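Local coordinates for protein particle-associated glycoside hydrolase (Acinetobacter phage Fri1, PDB 6C72) that acts as a phage tailspike depolymerase that probably cleaves the capsular polysaccharide of Acinetobacter baumannii by glycosidic hydrolysis during virus entry, at residues P506-K512 and V581-L587; V417-F421 and D460-I464; G67-I71 and A80-Q84. Residues are numbered along the deposited sequence.

Contact 1: P506-K512 and V581-L587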
loop_
_atom_site.group_PDB
_atom_site.type_symbol
_atom_site.label_atom_id
_atom_site.label_comp_id
_atom_site.label_asym_id
_atom_site.label_seq_id
_atom_site.Cartn_x
_atom_site.Cartn_y
_atom_site.Cartn_z
ATOM N N PRO A 506 28.415 36.419 -29.190
ATOM C CA PRO A 506 29.432 36.433 -28.135
ATOM C C PRO A 506 30.837 36.415 -28.722
ATOM O O PRO A 506 31.047 36.152 -29.907
ATOM C CB PRO A 506 29.141 35.144 -27.352
ATOM C CG PRO A 506 28.527 34.245 -28.345
ATOM C CD PRO A 506 27.751 35.109 -29.301
ATOM N N LEU A 507 31.807 36.688 -27.856
ATOM C CA LEU A 507 33.204 36.544 -28.237
ATOM C C LEU A 507 33.578 35.066 -28.311
ATOM O O LEU A 507 32.774 34.181 -27.990
ATOM C CB LEU A 507 34.101 37.276 -27.241
ATOM C CG LEU A 507 34.046 38.800 -27.297
ATOM C CD1 LEU A 507 34.669 39.406 -26.057
ATOM C CD2 LEU A 507 34.762 39.271 -28.553
ATOM N N ARG A 508 34.814 34.804 -28.754
ATOM C CA ARG A 508 35.390 33.453 -28.730
ATOM C C ARG A 508 34.445 32.426 -29.346
ATOM O O ARG A 508 34.213 31.354 -28.786
ATOM C CB ARG A 508 35.753 33.029 -27.308
ATOM C CG ARG A 508 36.490 34.062 -26.490
ATOM C CD ARG A 508 36.789 33.478 -25.127
ATOM N NE ARG A 508 37.448 34.410 -24.218
ATOM C CZ ARG A 508 37.869 34.071 -23.005
ATOM N NH1 ARG A 508 37.701 32.827 -22.565
ATOM N NH2 ARG A 508 38.456 34.970 -22.233
ATOM N N SER A 509 33.846 32.770 -30.480
ATOM C CA SER A 509 32.827 31.894 -31.031
ATOM C C SER A 509 32.701 32.164 -32.517
ATOM O O SER A 509 33.083 33.230 -33.000
ATOM C CB SER A 509 31.463 32.086 -30.344
ATOM O OG SER A 509 30.910 33.375 -30.561
ATOM N N GLY A 510 32.236 31.156 -33.239
ATOM C CA GLY A 510 31.815 31.303 -34.622
ATOM C C GLY A 510 30.300 31.156 -34.675
ATOM O O GLY A 510 29.740 30.278 -34.019
ATOM N N CYS A 511 29.655 32.014 -35.446
ATOM C CA CYS A 511 28.205 32.031 -35.503
ATOM C C CYS A 511 27.738 32.059 -36.943
ATOM O O CYS A 511 28.364 32.689 -37.798
ATOM C CB CYS A 511 27.641 33.222 -34.760
ATOM S SG CYS A 511 28.225 33.316 -33.050
ATOM N N LYS A 512 26.666 31.332 -37.213
ATOM C CA LYS A 512 25.965 31.388 -38.487
ATOM C C LYS A 512 24.516 31.783 -38.209
ATOM O O LYS A 512 23.821 31.105 -37.442
ATOM C CB LYS A 512 26.058 30.043 -39.211
ATOM C CG LYS A 512 25.405 30.031 -40.575
ATOM C CD LYS A 512 25.305 28.636 -41.081
ATOM C CE LYS A 512 24.539 28.571 -42.376
ATOM N NZ LYS A 512 24.439 27.134 -42.843
ATOM N N VAL A 581 20.092 31.271 -35.140
ATOM C CA VAL A 581 21.510 31.443 -34.851
ATOM C C VAL A 581 22.112 30.105 -34.434
ATOM O O VAL A 581 21.577 29.423 -33.553
ATOM C CB VAL A 581 21.747 32.486 -33.750
ATOM C CG1 VAL A 581 23.217 32.854 -33.740
ATOM C CG2 VAL A 581 20.901 33.708 -33.996
ATOM N N ASP A 582 23.245 29.758 -35.042
ATOM C CA ASP A 582 24.068 28.621 -34.644
ATOM C C ASP A 582 25.366 29.167 -34.061
ATOM O O ASP A 582 26.075 29.926 -34.728
ATOM C CB ASP A 582 24.379 27.707 -35.835
ATOM C CG ASP A 582 23.129 27.244 -36.580
ATOM O OD1 ASP A 582 22.039 27.168 -35.973
ATOM O OD2 ASP A 582 23.247 26.922 -37.781
ATOM N N VAL A 583 25.677 28.794 -32.824
ATOM C CA VAL A 583 26.869 29.282 -32.139
ATOM C C VAL A 583 27.801 28.102 -31.888
ATOM O O VAL A 583 27.395 27.092 -31.297
ATOM C CB VAL A 583 26.531 29.994 -30.814
ATOM C CG1 VAL A 583 27.796 30.528 -30.153
ATOM C CG2 VAL A 583 25.520 31.112 -31.032
ATOM N N PHE A 584 29.048 28.245 -32.330
ATOM C CA PHE A 584 30.126 27.299 -32.074
ATOM C C PHE A 584 31.045 27.943 -31.043
ATOM O O PHE A 584 31.547 29.048 -31.277
ATOM C CB PHE A 584 30.910 27.002 -33.357
ATOM C CG PHE A 584 30.069 26.500 -34.501
ATOM C CD1 PHE A 584 29.232 27.352 -35.200
ATOM C CD2 PHE A 584 30.134 25.164 -34.893
ATOM C CE1 PHE A 584 28.463 26.885 -36.246
ATOM C CE2 PHE A 584 29.368 24.691 -35.946
ATOM C CZ PHE A 584 28.530 25.556 -36.619
ATOM N N SER A 585 31.286 27.267 -29.921
ATOM C CA SER A 585 32.141 27.865 -28.904
ATOM C C SER A 585 32.875 26.771 -28.147
ATOM O O SER A 585 32.536 25.590 -28.234
ATOM C CB SER A 585 31.339 28.729 -27.936
ATOM O OG SER A 585 30.492 27.927 -27.141
ATOM N N ALA A 586 33.876 27.182 -27.371
ATOM C CA ALA A 586 34.628 26.248 -26.538
ATOM C C ALA A 586 34.125 26.189 -25.105
ATOM O O ALA A 586 34.544 25.306 -24.349
ATOM C CB ALA A 586 36.115 26.626 -26.526
ATOM N N LEU A 587 33.272 27.120 -24.706
ATOM C CA LEU A 587 32.768 27.208 -23.349
ATOM C C LEU A 587 31.300 27.576 -23.402
ATOM O O LEU A 587 30.863 28.272 -24.326
ATOM C CB LEU A 587 33.503 28.251 -22.498
ATOM C CG LEU A 587 34.918 27.940 -22.033
ATOM C CD1 LEU A 587 35.475 29.184 -21.340
ATOM C CD2 LEU A 587 34.941 26.713 -21.113
HETATM O O HOH W 1 34.494 29.895 -26.618
#
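Strands 509-512 and 581-585 run antiparallel, 162° between directions and 4.6 Å between axes, at the middle of the C-terminal domain's antiparallel sheet. Two hydrogen-bonded pairs carry the join. Gly510 N gives to Phe584 O (3.0 Å) and Phe584 N to Gly510 O (2.7 Å); Lys512 N gives to Asp582 O (2.9 Å) and Asp582 N to Lys512 O (2.8 Å). Between them Cys511 faces Val583 in a non-hydrogen-bonded pair, SG of Cys511 4.0 Å from CG2 of Val583; the backbones of these two bond outward, to Val534 and Asn487 on the flanking strands. Where the strands part, one water bridges them, donating to Arg508 O (2.6 Å) and accepting from Ala586 N (2.9 Å). Ser585 OG donates forward to Leu587 O (2.9 Å). The charged ends look elsewhere: Lys512 NZ pairs with Glu531, Asp582 OD1 with Lys580 and Thr488, and Arg508 NE bonds the neutral amide of Asn538. Phe584 meets Phe486 edge-to-face and packs on Thr516 of the second subunit. From Gly510 to Lys512 and Asp582 to Phe584, backbone groups are thus met alternately across the pair and by the flanks, and both charges find opposites, which suits burial beside a subunit interface.

Contact 2: V417-F421 and D460-I464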
loop_
_atom_site.group_PDB
_atom_site.type_symbol
_atom_site.label_atom_id
_atom_site.label_comp_id
_atom_site.label_asym_id
_atom_site.label_seq_id
_atom_site.Cartn_x
_atom_site.Cartn_y
_atom_site.Cartn_z
ATOM N N VAL A 417 -9.323 9.421 -21.646
ATOM C CA VAL A 417 -8.279 9.567 -20.642
ATOM C C VAL A 417 -7.324 10.658 -21.110
ATOM O O VAL A 417 -7.474 11.222 -22.195
ATOM C CB VAL A 417 -7.519 8.246 -20.364
ATOM C CG1 VAL A 417 -8.487 7.103 -20.051
ATOM C CG2 VAL A 417 -6.566 7.870 -21.507
ATOM N N THR A 418 -6.333 10.955 -20.283
ATOM C CA THR A 418 -5.251 11.843 -20.687
ATOM C C THR A 418 -3.943 11.069 -20.617
ATOM O O THR A 418 -3.907 9.890 -20.244
ATOM C CB THR A 418 -5.199 13.102 -19.818
ATOM O OG1 THR A 418 -4.484 12.825 -18.613
ATOM C CG2 THR A 418 -6.593 13.576 -19.469
ATOM N N GLY A 419 -2.860 11.744 -20.993
ATOM C CA GLY A 419 -1.543 11.138 -20.954
ATOM C C GLY A 419 -1.051 10.808 -19.568
ATOM O O GLY A 419 -0.077 10.056 -19.439
ATOM N N ASP A 420 -1.697 11.342 -18.532
ATOM C CA ASP A 420 -1.339 11.007 -17.165
ATOM C C ASP A 420 -2.051 9.748 -16.677
ATOM O O ASP A 420 -1.976 9.430 -15.492
ATOM C CB ASP A 420 -1.614 12.202 -16.251
ATOM C CG ASP A 420 -0.754 13.400 -16.608
ATOM O OD1 ASP A 420 0.469 13.211 -16.828
ATOM O OD2 ASP A 420 -1.291 14.529 -16.711
ATOM N N PHE A 421 -2.733 9.037 -17.571
ATOM C CA PHE A 421 -3.270 7.699 -17.316
ATOM C C PHE A 421 -2.283 6.682 -17.895
ATOM O O PHE A 421 -2.133 6.578 -19.118
ATOM C CB PHE A 421 -4.660 7.563 -17.943
ATOM C CG PHE A 421 -5.394 6.297 -17.572
ATOM C CD1 PHE A 421 -5.933 6.130 -16.304
ATOM C CD2 PHE A 421 -5.576 5.288 -18.500
ATOM C CE1 PHE A 421 -6.624 4.965 -15.962
ATOM C CE2 PHE A 421 -6.268 4.125 -18.160
ATOM C CZ PHE A 421 -6.793 3.967 -16.885
ATOM N N ASP A 460 5.164 7.652 -24.416
ATOM C CA ASP A 460 5.044 8.513 -23.245
ATOM C C ASP A 460 4.246 9.763 -23.606
ATOM O O ASP A 460 4.593 10.478 -24.555
ATOM C CB ASP A 460 6.419 8.891 -22.704
ATOM C CG ASP A 460 6.349 9.585 -21.341
ATOM O OD1 ASP A 460 5.269 9.539 -20.686
ATOM O OD2 ASP A 460 7.384 10.187 -20.945
ATOM N N ARG A 461 3.165 10.008 -22.859
ATOM C CA ARG A 461 2.329 11.194 -23.026
ATOM C C ARG A 461 2.101 11.899 -21.688
ATOM O O ARG A 461 1.157 12.693 -21.547
ATOM C CB ARG A 461 0.996 10.814 -23.688
ATOM C CG ARG A 461 1.162 10.037 -25.013
ATOM C CD ARG A 461 -0.145 9.859 -25.768
ATOM N NE ARG A 461 0.047 9.297 -27.105
ATOM C CZ ARG A 461 -0.405 8.100 -27.491
ATOM N NH1 ARG A 461 -1.079 7.336 -26.641
ATOM N NH2 ARG A 461 -0.192 7.663 -28.729
ATOM N N ARG A 462 2.934 11.612 -20.696
ATOM C CA ARG A 462 2.741 12.194 -19.380
ATOM C C ARG A 462 3.144 13.666 -19.371
ATOM O O ARG A 462 4.059 14.095 -20.080
ATOM C CB ARG A 462 3.545 11.422 -18.334
ATOM C CG ARG A 462 3.046 9.996 -18.076
ATOM C CD ARG A 462 4.080 9.219 -17.263
ATOM N NE ARG A 462 5.321 9.127 -18.025
ATOM C CZ ARG A 462 6.527 9.005 -17.480
ATOM N NH1 ARG A 462 6.660 8.963 -16.155
ATOM N NH2 ARG A 462 7.600 8.942 -18.268
ATOM N N THR A 463 2.465 14.433 -18.521
ATOM C CA THR A 463 2.725 15.865 -18.433
ATOM C C THR A 463 4.112 16.149 -17.863
ATOM O O THR A 463 4.780 17.094 -18.292
ATOM C CB THR A 463 1.637 16.538 -17.590
ATOM O OG1 THR A 463 0.356 16.329 -18.199
ATOM C CG2 THR A 463 1.884 18.027 -17.478
ATOM N N ILE A 464 4.562 15.345 -16.899
ATOM C CA ILE A 464 5.836 15.607 -16.238
ATOM C C ILE A 464 6.981 15.603 -17.247
ATOM O O ILE A 464 7.986 16.296 -17.062
ATOM C CB ILE A 464 6.065 14.582 -15.107
ATOM C CG1 ILE A 464 7.320 14.912 -14.317
ATOM C CG2 ILE A 464 6.182 13.162 -15.642
ATOM C CD1 ILE A 464 7.186 16.158 -13.533
HETATM O O HOH W 2 2.606 13.745 -14.970
#
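A single carboxylate spans this contact: Asp420 OD1 accepts from Thr463 N (2.9 Å, almost linear at 179°) while Asp420 OD2 accepts from Thr463 OG1 (2.9 Å), so backbone and hydroxyl of one threonine are held by both oxygens of one aspartate. Water 2 extends the grip, donating to Asp420 OD1 (2.9 Å) and accepting from Ile464 N (3.2 Å). The aspartate sits in a type I turn from Thr418 to Phe421, closed by Phe421 N to Thr418 O (3.0 Å); an ST turn, Asp420 N to Thr418 OG1 (3.2 Å), overlaps it. This is a corner of the chain, just before strand 422-429 joins the last turns of the parallel β-helix. Gly419 comes close to the partner, its CA 3.2 Å from Arg461 O in a CA-H...O contact; a CB here would fall 1.8 Å from that oxygen, so the close approach needs a residue without one. Segment 460-464 brings its own order: Asp460 OD1 takes Arg462 N (3.1 Å) in an Asx turn, and the same two side chains form a two-pronged salt bridge, Arg462 NE to Asp460 OD1 (2.7 Å) and Arg462 NH2 to Asp460 OD2 (3.0 Å). Ser443 OG bonds both Gly419 O and Arg461 N, tying in strand 443-444. Asp420 and Thr463 pack on Val446 of the second subunit, and Asp460 bonds Tyr468 and Gln467 of the third. The contact is therefore polar and directional: hydrogen bonds, with hardly any apolar overlap, fix how the chain leaving the β-helix lies against it.

Contact 3: G67-I71 and A80-Q84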
loop_
_atom_site.group_PDB
_atom_site.type_symbol
_atom_site.label_atom_id
_atom_site.label_comp_id
_atom_site.label_asym_id
_atom_site.label_seq_id
_atom_site.Cartn_x
_atom_site.Cartn_y
_atom_site.Cartn_z
ATOM N N GLY A 67 -38.234 -8.629 30.969
ATOM C CA GLY A 67 -37.998 -9.936 30.385
ATOM C C GLY A 67 -36.555 -10.193 30.007
ATOM O O GLY A 67 -36.287 -11.110 29.228
ATOM N N LEU A 68 -35.616 -9.413 30.551
ATOM C CA LEU A 68 -34.203 -9.505 30.209
ATOM C C LEU A 68 -33.328 -9.231 31.429
ATOM O O LEU A 68 -32.798 -10.166 32.041
ATOM C CB LEU A 68 -33.880 -8.525 29.078
ATOM C CG LEU A 68 -32.435 -8.242 28.672
ATOM C CD1 LEU A 68 -31.697 -9.506 28.329
ATOM C CD2 LEU A 68 -32.432 -7.287 27.504
ATOM N N SER A 69 -33.186 -7.959 31.804
ATOM C CA SER A 69 -32.315 -7.603 32.917
ATOM C C SER A 69 -33.017 -7.653 34.269
ATOM O O SER A 69 -32.362 -7.905 35.289
ATOM C CB SER A 69 -31.737 -6.200 32.702
ATOM O OG SER A 69 -32.752 -5.221 32.780
ATOM N N VAL A 70 -34.329 -7.422 34.300
ATOM C CA VAL A 70 -35.101 -7.386 35.535
ATOM C C VAL A 70 -36.225 -8.407 35.417
ATOM O O VAL A 70 -37.129 -8.246 34.587
ATOM C CB VAL A 70 -35.665 -5.984 35.812
ATOM C CG1 VAL A 70 -36.564 -5.995 37.039
ATOM C CG2 VAL A 70 -34.537 -4.995 36.005
ATOM N N ILE A 71 -36.184 -9.440 36.257
ATOM C CA ILE A 71 -37.227 -10.457 36.315
ATOM C C ILE A 71 -37.962 -10.262 37.641
ATOM O O ILE A 71 -37.478 -10.663 38.707
ATOM C CB ILE A 71 -36.656 -11.876 36.177
ATOM C CG1 ILE A 71 -35.836 -12.003 34.887
ATOM C CG2 ILE A 71 -37.769 -12.916 36.195
ATOM C CD1 ILE A 71 -36.599 -11.616 33.618
ATOM N N ALA A 80 -36.674 -8.714 42.547
ATOM C CA ALA A 80 -36.394 -9.099 41.175
ATOM C C ALA A 80 -35.121 -9.922 41.120
ATOM O O ALA A 80 -34.220 -9.774 41.951
ATOM C CB ALA A 80 -36.260 -7.885 40.249
ATOM N N TRP A 81 -35.072 -10.812 40.143
ATOM C CA TRP A 81 -33.839 -11.487 39.787
ATOM C C TRP A 81 -33.164 -10.687 38.687
ATOM O O TRP A 81 -33.773 -10.413 37.646
ATOM C CB TRP A 81 -34.107 -12.916 39.324
ATOM C CG TRP A 81 -34.699 -13.773 40.392
ATOM C CD1 TRP A 81 -36.021 -14.032 40.593
ATOM C CD2 TRP A 81 -33.986 -14.475 41.421
ATOM N NE1 TRP A 81 -36.176 -14.861 41.679
ATOM C CE2 TRP A 81 -34.943 -15.144 42.207
ATOM C CE3 TRP A 81 -32.631 -14.600 41.754
ATOM C CZ2 TRP A 81 -34.589 -15.933 43.304
ATOM C CZ3 TRP A 81 -32.282 -15.385 42.849
ATOM C CH2 TRP A 81 -33.255 -16.042 43.604
ATOM N N LEU A 82 -31.913 -10.316 38.924
ATOM C CA LEU A 82 -31.174 -9.440 38.028
ATOM C C LEU A 82 -30.205 -10.255 37.180
ATOM O O LEU A 82 -29.381 -11.014 37.709
ATOM C CB LEU A 82 -30.423 -8.366 38.810
ATOM C CG LEU A 82 -31.309 -7.488 39.691
ATOM C CD1 LEU A 82 -30.504 -6.344 40.267
ATOM C CD2 LEU A 82 -32.533 -6.986 38.920
ATOM N N LEU A 83 -30.318 -10.087 35.867
ATOM C CA LEU A 83 -29.495 -10.818 34.918
ATOM C C LEU A 83 -28.017 -10.497 35.113
ATOM O O LEU A 83 -27.637 -9.336 35.291
ATOM C CB LEU A 83 -29.922 -10.432 33.502
ATOM C CG LEU A 83 -29.192 -11.146 32.371
ATOM C CD1 LEU A 83 -29.608 -12.619 32.392
ATOM C CD2 LEU A 83 -29.450 -10.478 31.028
ATOM N N GLN A 84 -27.171 -11.532 35.046
ATOM C CA GLN A 84 -25.719 -11.376 35.087
ATOM C C GLN A 84 -25.159 -11.773 33.732
ATOM O O GLN A 84 -25.182 -12.953 33.367
ATOM C CB GLN A 84 -25.075 -12.212 36.190
ATOM C CG GLN A 84 -25.568 -11.907 37.593
ATOM C CD GLN A 84 -25.358 -10.449 38.013
ATOM O OE1 GLN A 84 -26.302 -9.782 38.443
ATOM N NE2 GLN A 84 -24.118 -9.961 37.911
#
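After Gly67, which does not touch 80-84, Leu68 starts the contact: although its CA-to-CB bond points away, its CD1 reaches 3.6 Å from CD2 of Leu83, and its O lies 3.2 Å from Leu83 CB. Ser69 contributes backbone, its O accepting from Leu83 N (3.0 Å) and also receiving a CA-H...O contact from Leu82 CA (3.4 Å), while its OG bonds Asp66. With Val70 the regular strand begins. Strands 70-72 and 80-83 form an antiparallel β-hairpin at one edge of the five-stranded mixed sheet of the N-terminal region, ahead of the β-helix; strand 80-83 is flanked on its other side by strand 54-58. Val70 pairs with Leu82 in a non-hydrogen-bonded position, its CG2 4.1 Å from Leu82 CD2 and its CG1 3.7 Å from Ala80 CB. Ile71 and Trp81 make the hydrogen-bonded pair: Ile71 N gives to Trp81 O (2.9 Å) and Trp81 N returns to Ile71 O (2.8 Å), an oxygen that Ala80 CA also approaches to 3.1 Å. On the face they share, CB of Ile71 is 4.2 Å from CB of Trp81, and both side chains meet Leu27 of helix 24-27, while Trp81 NE1 bonds Val30 O and the indole meets the ring of Trp57.

In the fold
The three contacts follow one another along the chain and along the elongated tailspike: contact 3 in the N-terminal sheet, contact 2 at the C-terminal end of the parallel β-helix, contact 1 in the terminal β-domain. The centres of contacts 1 and 3 are about 100 Å apart, on opposite sides of the chain's centre; the centre of contact 2 is about 38 Å from that of contact 1 and about 68 Å from that of contact 3. None touches another. Contacts 1 and 2 both reach neighbouring subunits of the trimer, whereas contact 3 stays within its own chain. A zinc ion lies about 3 Å from the nearest side-chain atom of Arg462, a matter of proximity, and Arg508 packs on Asp519 of the second subunit, a zinc-site residue.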